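Local coordinates for protein hydrogenase (NiFe) small subunit HydA (Allochromatium vinosum, PDB 3MYR) that probably passes electrons through its iron-sulfur clusters to or from the large subunit, with which it forms a heterodimeric [NiFe] hydrogenase that activates H2, at residues L97-H103 with L135-K139; C113-G117 with M130-D134. All coordinates share one frame. Residues are numbered along the deposited sequence.

Contact 1 (L97-H103 with L135-K139); sequences LMETVEH and LVRDK
The C-terminal part of helix 93-101 lies against the irregular loop between helix 132-135 and strand 141-144, extended at V136 and K139 but not at R137 and D138 between them. L97 to V101 are helical, with V101 N bonded to L97 O at 2.9 Å and a weaker bond of 3.3 Å from E102 N to M98 O. Across from them the chain leaves its helix at V136 (phi/psi -123/107); K139 is at -141/147. In register, M98 is nearest V136 (CA-CA 7.3 Å) and V101 nearest K139 (7.8 Å). V136, chi1 t, fills the middle: its CG2 is 3.9 Å from L97 CD2 and 4.2 Å from M98 SD, and its CG1 is 3.9 Å from V101 CG2. L97 (t, p) also meets L135, CD2 to CD2 at 4.0 Å, while M98, with all three chi angles m, curls until its CE lies 3.4 Å from L135 O.

The polar part depends on K139. Its NZ donates to E102 O at 2.7 Å and, weakly, to V101 O at 3.4 Å, so one ammonium group serves two carbonyls near the C-terminal end of the helix. T100 OG1 bonds back to I96 O, T100 O accepts from Y68 OH, and E99 OE2 forms a salt bridge with R57, so these groups are satisfied away from the loop. L97 also packs on strand 69-77 and V101 on strand 106-110. A helix and the loop after another lie on a mostly parallel sheet, the arrangement of a flavodoxin-like α/β domain.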
ATOM      1  N   LEU A  97      16.234  15.448  -6.474  1.00 21.78           N
ATOM      2  CA  LEU A  97      16.482  15.929  -5.127  1.00 20.54           C
ATOM      3  C   LEU A  97      17.298  17.222  -5.153  1.00 21.70           C
ATOM      4  O   LEU A  97      16.850  18.263  -4.578  1.00 23.23           O
ATOM      5  CB  LEU A  97      17.203  14.859  -4.291  1.00 19.63           C
ATOM      6  CG  LEU A  97      17.698  15.347  -2.905  1.00 22.87           C
ATOM      7  CD1 LEU A  97      16.429  15.449  -2.000  1.00 18.07           C
ATOM      8  CD2 LEU A  97      18.613  14.281  -2.276  1.00 19.38           C
ATOM      9  N   MET A  98      18.451  17.194  -5.828  1.00 20.80           N
ATOM     10  CA  MET A  98      19.370  18.309  -5.729  1.00 22.22           C
ATOM     11  C   MET A  98      18.743  19.504  -6.406  1.00 24.24           C
ATOM     12  O   MET A  98      18.829  20.612  -5.892  1.00 24.33           O
ATOM     13  CB  MET A  98      20.783  17.997  -6.328  1.00 21.89           C
ATOM     14  CG  MET A  98      21.534  16.839  -5.546  1.00 24.79           C
ATOM     15  SD  MET A  98      21.396  16.966  -3.748  1.00 27.41           S
ATOM     16  CE  MET A  98      22.548  18.356  -3.515  1.00 25.95           C
ATOM     17  N   GLU A  99      18.057  19.291  -7.534  1.00 24.77           N
ATOM     18  CA  GLU A  99      17.475  20.439  -8.247  1.00 26.19           C
ATOM     19  C   GLU A  99      16.243  21.025  -7.452  1.00 26.21           C
ATOM     20  O   GLU A  99      16.079  22.227  -7.394  1.00 25.54           O
ATOM     21  CB  GLU A  99      17.122  20.017  -9.673  1.00 27.56           C
ATOM     22  CG  GLU A  99      15.862  20.657 -10.237  1.00 40.67           C
ATOM     23  CD  GLU A  99      15.306  19.949 -11.511  1.00 51.74           C
ATOM     24  OE1 GLU A  99      16.009  20.005 -12.552  1.00 61.42           O
ATOM     25  OE2 GLU A  99      14.188  19.350 -11.475  1.00 44.78           O
ATOM     26  N   THR A 100      15.446  20.197  -6.770  1.00 23.21           N
ATOM     27  CA  THR A 100      14.277  20.699  -6.097  1.00 23.86           C
ATOM     28  C   THR A 100      14.634  21.367  -4.752  1.00 25.14           C
ATOM     29  O   THR A 100      14.043  22.391  -4.385  1.00 26.21           O
ATOM     30  CB  THR A 100      13.318  19.546  -5.841  1.00 23.77           C
ATOM     31  OG1 THR A 100      13.096  18.881  -7.087  1.00 25.38           O
ATOM     32  CG2 THR A 100      12.009  20.027  -5.318  1.00 27.66           C
ATOM     33  N   VAL A 101      15.632  20.853  -4.035  1.00 23.65           N
ATOM     34  CA  VAL A 101      15.975  21.468  -2.743  1.00 22.50           C
ATOM     35  C   VAL A 101      16.789  22.759  -2.954  1.00 24.27           C
ATOM     36  O   VAL A 101      16.882  23.550  -2.044  1.00 23.64           O
ATOM     37  CB  VAL A 101      16.717  20.535  -1.743  1.00 20.93           C
ATOM     38  CG1 VAL A 101      15.943  19.222  -1.539  1.00 21.42           C
ATOM     39  CG2 VAL A 101      18.150  20.248  -2.221  1.00 21.66           C
ATOM     40  N   GLU A 102      17.379  22.975  -4.120  1.00 25.58           N
ATOM     41  CA  GLU A 102      18.310  24.113  -4.276  1.00 27.66           C
ATOM     42  C   GLU A 102      17.719  25.458  -3.791  1.00 29.03           C
ATOM     43  O   GLU A 102      18.344  26.166  -3.049  1.00 25.76           O
ATOM     44  CB  GLU A 102      18.798  24.293  -5.716  1.00 30.71           C
ATOM     45  CG  GLU A 102      19.947  25.341  -5.732  1.00 37.39           C
ATOM     46  CD  GLU A 102      20.550  25.536  -7.091  1.00 52.80           C
ATOM     47  OE1 GLU A 102      21.640  26.157  -7.142  1.00 58.78           O
ATOM     48  OE2 GLU A 102      19.945  25.095  -8.109  1.00 55.27           O
ATOM     49  N   HIS A 103      16.463  25.718  -4.085  1.00 28.83           N
ATOM     50  CA  HIS A 103      15.837  26.976  -3.645  1.00 29.07           C
ATOM     51  C   HIS A 103      14.724  26.815  -2.634  1.00 28.67           C
ATOM     52  O   HIS A 103      13.909  27.726  -2.500  1.00 27.56           O
ATOM     53  CB  HIS A 103      15.319  27.708  -4.901  1.00 29.28           C
ATOM     54  CG  HIS A 103      16.431  28.094  -5.846  1.00 33.79           C
ATOM     55  ND1 HIS A 103      17.466  28.943  -5.467  1.00 39.96           N
ATOM     56  CD2 HIS A 103      16.740  27.653  -7.094  1.00 33.79           C
ATOM     57  CE1 HIS A 103      18.335  29.047  -6.464  1.00 39.98           C
ATOM     58  NE2 HIS A 103      17.901  28.299  -7.473  1.00 41.62           N
ATOM     59  N   LEU A 135      23.152  13.896   1.721  1.00 20.47           N
ATOM     60  CA  LEU A 135      23.225  14.467   0.372  1.00 23.08           C
ATOM     61  C   LEU A 135      22.977  15.962   0.275  1.00 24.04           C
ATOM     62  O   LEU A 135      23.392  16.621  -0.716  1.00 25.21           O
ATOM     63  CB  LEU A 135      22.191  13.802  -0.488  1.00 21.23           C
ATOM     64  CG  LEU A 135      22.474  12.437  -1.140  1.00 26.23           C
ATOM     65  CD1 LEU A 135      23.865  11.834  -1.354  1.00 22.46           C
ATOM     66  CD2 LEU A 135      21.280  11.494  -1.321  1.00 22.83           C
ATOM     67  N   VAL A 136      22.267  16.499   1.259  1.00 23.71           N
ATOM     68  CA  VAL A 136      21.822  17.853   1.175  1.00 23.40           C
ATOM     69  C   VAL A 136      22.378  18.544   2.395  1.00 25.32           C
ATOM     70  O   VAL A 136      21.872  18.367   3.539  1.00 23.71           O
ATOM     71  CB  VAL A 136      20.278  17.952   1.232  1.00 24.20           C
ATOM     72  CG1 VAL A 136      19.880  19.480   1.223  1.00 21.78           C
ATOM     73  CG2 VAL A 136      19.663  17.217   0.030  1.00 21.65           C
ATOM     74  N   ARG A 137      23.386  19.379   2.168  1.00 24.85           N
ATOM     75  CA  ARG A 137      24.092  20.023   3.275  1.00 28.49           C
ATOM     76  C   ARG A 137      23.881  21.524   3.345  1.00 32.75           C
ATOM     77  O   ARG A 137      24.235  22.169   4.348  1.00 34.14           O
ATOM     78  CB  ARG A 137      25.591  19.723   3.231  1.00 27.92           C
ATOM     79  CG  ARG A 137      25.905  18.236   3.651  1.00 29.25           C
ATOM     80  CD  ARG A 137      27.363  17.890   3.436  1.00 29.72           C
ATOM     81  NE  ARG A 137      28.226  18.781   4.210  1.00 26.95           N
ATOM     82  CZ  ARG A 137      28.276  18.851   5.538  1.00 24.09           C
ATOM     83  NH1 ARG A 137      27.556  18.001   6.299  1.00 21.07           N
ATOM     84  NH2 ARG A 137      29.127  19.728   6.093  1.00 23.76           N
ATOM     85  N   ASP A 138      23.366  22.155   2.314  1.00 32.45           N
ATOM     86  CA  ASP A 138      23.442  23.573   2.545  1.00 39.48           C
ATOM     87  C   ASP A 138      22.088  24.213   2.838  1.00 37.33           C
ATOM     88  O   ASP A 138      21.867  25.342   2.553  1.00 36.46           O
ATOM     89  CB  ASP A 138      24.450  24.271   1.577  1.00 41.28           C
ATOM     90  CG  ASP A 138      25.960  23.738   1.802  1.00 51.15           C
ATOM     91  OD1 ASP A 138      26.618  24.058   2.873  1.00 49.97           O
ATOM     92  OD2 ASP A 138      26.448  22.939   0.916  1.00 55.10           O
ATOM     93  N   LYS A 139      21.215  23.416   3.477  1.00 36.03           N
ATOM     94  CA  LYS A 139      19.809  23.657   3.648  1.00 32.28           C
ATOM     95  C   LYS A 139      19.389  23.220   5.041  1.00 31.25           C
ATOM     96  O   LYS A 139      19.871  22.242   5.528  1.00 28.94           O
ATOM     97  CB  LYS A 139      19.077  22.749   2.707  1.00 32.48           C
ATOM     98  CG  LYS A 139      18.041  23.393   1.997  1.00 37.74           C
ATOM     99  CD  LYS A 139      18.648  24.239   0.832  1.00 38.51           C
ATOM    100  CE  LYS A 139      17.863  25.461   0.829  1.00 36.35           C
ATOM    101  NZ  LYS A 139      18.079  26.305  -0.350  1.00 38.68           N
TER

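Contact 2 (C113-G117 with M130-D134). With SF4 (iron/sulfur cluster), chain I.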
ATOM      1  N   CYS A 113      13.719   6.055   6.259  1.00 17.31           N
ATOM      2  CA  CYS A 113      14.511   5.908   5.023  1.00 17.59           C
ATOM      3  C   CYS A 113      15.096   7.245   4.554  1.00 18.44           C
ATOM      4  O   CYS A 113      16.301   7.370   4.268  1.00 19.23           O
ATOM      5  CB  CYS A 113      13.640   5.316   3.910  1.00 14.65           C
ATOM      6  SG  CYS A 113      12.897   3.662   4.292  1.00 18.70           S
ATOM      7  N   ALA A 114      14.256   8.268   4.453  1.00 18.31           N
ATOM      8  CA  ALA A 114      14.748   9.590   4.057  1.00 17.84           C
ATOM      9  C   ALA A 114      15.698  10.163   5.107  1.00 19.98           C
ATOM     10  O   ALA A 114      16.701  10.767   4.767  1.00 18.93           O
ATOM     11  CB  ALA A 114      13.569  10.541   3.822  1.00 15.32           C
ATOM     12  N   ALA A 115      15.336  10.051   6.382  1.00 18.85           N
ATOM     13  CA  ALA A 115      16.127  10.643   7.434  1.00 17.34           C
ATOM     14  C   ALA A 115      17.499   9.995   7.588  1.00 18.27           C
ATOM     15  O   ALA A 115      18.501  10.718   7.709  1.00 18.88           O
ATOM     16  CB  ALA A 115      15.361  10.680   8.762  1.00 16.74           C
ATOM     17  N   PHE A 116      17.560   8.675   7.514  1.00 18.10           N
ATOM     18  CA  PHE A 116      18.760   7.944   7.910  1.00 19.12           C
ATOM     19  C   PHE A 116      19.175   6.837   6.917  1.00 21.08           C
ATOM     20  O   PHE A 116      20.113   6.121   7.215  1.00 22.21           O
ATOM     21  CB  PHE A 116      18.543   7.283   9.304  1.00 14.96           C
ATOM     22  CG  PHE A 116      18.213   8.265  10.406  1.00 18.33           C
ATOM     23  CD1 PHE A 116      18.967   9.455  10.556  1.00 17.25           C
ATOM     24  CD2 PHE A 116      17.204   7.989  11.318  1.00 17.28           C
ATOM     25  CE1 PHE A 116      18.676  10.381  11.571  1.00 19.73           C
ATOM     26  CE2 PHE A 116      16.891   8.905  12.360  1.00 17.52           C
ATOM     27  CZ  PHE A 116      17.620  10.095  12.501  1.00 16.84           C
ATOM     28  N   GLY A 117      18.424   6.582   5.847  1.00 20.01           N
ATOM     29  CA  GLY A 117      18.826   5.499   4.940  1.00 20.42           C
ATOM     30  C   GLY A 117      17.781   4.377   5.018  1.00 20.65           C
ATOM     31  O   GLY A 117      17.287   3.888   3.972  1.00 20.66           O
ATOM     32  N   MET A 130      21.056   6.490   0.047  1.00 20.25           N
ATOM     33  CA  MET A 130      21.590   7.422   1.061  1.00 19.16           C
ATOM     34  C   MET A 130      20.428   8.253   1.613  1.00 19.40           C
ATOM     35  O   MET A 130      19.372   8.282   1.004  1.00 17.87           O
ATOM     36  CB  MET A 130      22.596   8.367   0.344  1.00 19.90           C
ATOM     37  CG  MET A 130      23.853   7.492  -0.101  1.00 24.30           C
ATOM     38  SD  MET A 130      25.237   8.446  -0.655  1.00 31.45           S
ATOM     39  CE  MET A 130      25.535   9.575   0.709  1.00 29.44           C
ATOM     40  N   SER A 131      20.676   8.983   2.703  1.00 19.47           N
ATOM     41  CA  SER A 131      19.663   9.791   3.393  1.00 19.63           C
ATOM     42  C   SER A 131      19.756  11.223   2.854  1.00 20.56           C
ATOM     43  O   SER A 131      20.759  11.602   2.223  1.00 20.85           O
ATOM     44  CB  SER A 131      20.003   9.856   4.907  1.00 20.63           C
ATOM     45  OG  SER A 131      21.259  10.543   5.120  1.00 19.22           O
ATOM     46  N   VAL A 132      18.739  12.010   3.144  1.00 19.15           N
ATOM     47  CA  VAL A 132      18.703  13.422   2.765  1.00 21.33           C
ATOM     48  C   VAL A 132      19.848  14.250   3.357  1.00 22.45           C
ATOM     49  O   VAL A 132      20.575  14.879   2.601  1.00 22.32           O
ATOM     50  CB  VAL A 132      17.314  14.010   3.167  1.00 21.58           C
ATOM     51  CG1 VAL A 132      17.298  15.544   2.982  1.00 17.44           C
ATOM     52  CG2 VAL A 132      16.260  13.310   2.361  1.00 19.22           C
ATOM     53  N   MET A 133      20.075  14.149   4.683  1.00 21.51           N
ATOM     54  CA  MET A 133      21.100  14.961   5.366  1.00 23.75           C
ATOM     55  C   MET A 133      22.523  14.647   4.866  1.00 22.62           C
ATOM     56  O   MET A 133      23.382  15.513   4.807  1.00 23.64           O
ATOM     57  CB  MET A 133      20.995  14.759   6.887  1.00 23.60           C
ATOM     58  CG  MET A 133      21.408  13.354   7.345  1.00 27.68           C
ATOM     59  SD  MET A 133      21.063  12.956   9.107  1.00 32.23           S
ATOM     60  CE  MET A 133      22.507  13.682   9.892  1.00 34.97           C
ATOM     61  N   ASP A 134      22.770  13.409   4.453  1.00 20.80           N
ATOM     62  CA  ASP A 134      24.053  13.086   3.812  1.00 21.38           C
ATOM     63  C   ASP A 134      24.232  13.729   2.441  1.00 21.88           C
ATOM     64  O   ASP A 134      25.332  14.085   2.049  1.00 24.10           O
ATOM     65  CB  ASP A 134      24.260  11.560   3.694  1.00 22.47           C
ATOM     66  CG  ASP A 134      24.605  10.905   5.065  1.00 22.99           C
ATOM     67  OD1 ASP A 134      24.683  11.610   6.106  1.00 30.06           O
ATOM     68  OD2 ASP A 134      24.692   9.684   5.102  1.00 31.45           O
TER
HETATM   69 FE1  SF4 I2001       9.162   2.948   6.631  1.00 15.82          FE
HETATM   70 FE2  SF4 I2001       8.367   5.405   5.573  0.50 17.11          FE
HETATM   71 FE3  SF4 I2001      10.747   4.151   4.714  1.00 21.70          FE
HETATM   72 FE4  SF4 I2001       7.963   3.184   4.222  1.00 19.46          FE
HETATM   73  S1  SF4 I2001       9.110   5.134   3.333  0.50 18.18           S
HETATM   74  S2  SF4 I2001       9.871   2.079   4.646  1.00 18.21           S
HETATM   75  S3  SF4 I2001       7.071   3.590   6.281  1.00 16.72           S
HETATM   76  S4  SF4 I2001      10.298   4.891   6.799  1.00 21.00           S
HETATM   77  O   HOH W   1      18.197  13.238   6.684  1.00 13.72           O
HETATM   78  O   HOH W   2      21.832   9.793   7.701  1.00 21.77           O
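The [4Fe-4S] cluster site of the N-terminal domain supplies one partner here: C113, whose SG binds FE3 at 2.2 Å, with C14, C17 and C147 as the other ligands. C113 lies in helix 111-116, with G117 N bonded to C113 O (2.8 Å); at G117 (phi 113°) a CB would be jammed against F116 O, which calls for glycine. Where helix 132-135 starts, its first amide, V132 N, donates to A114 O of helix 111-116 at 2.9 Å, nearly straight at 171°. S131 is the N-cap, its OG accepting a weak 3.3 Å bond from D134 N, and its CB packs 3.3 Å from A115 O. Water 1 donates to A115 O (2.7 Å) and accepts from M133 N (2.9 Å); water 2 bonds S131 OG at 2.7 Å and A115 O weakly at 3.5 Å. M133 SD sits at the edge of the F116 ring, 5.4 Å from its centroid, a Met-aromatic contact, and V132 CG2 touches A114 CB at 4.1 Å.

How the contacts relate
Contact 2 is nested inside the chain loop that contact 1 closes, and helix 132-135 joins them: its start meets the cluster-bearing helix, while its last residue and the loop after it meet helix 93-101. They touch where L135 CD1 lies 3.5 Å from M130 CE. Contact 2 is buried and nearer the centre of the chain (about 10 Å between centres, against about 18 Å for contact 1), and its polar links are backbone-to-backbone or run through water. Contact 1 is partly buried, combining aliphatic packing with a lysine that reaches carbonyls near a helix end. Both sit against strands 69-77 and 106-110, which V132 and, in contact 1, L97 and V101 help to cover.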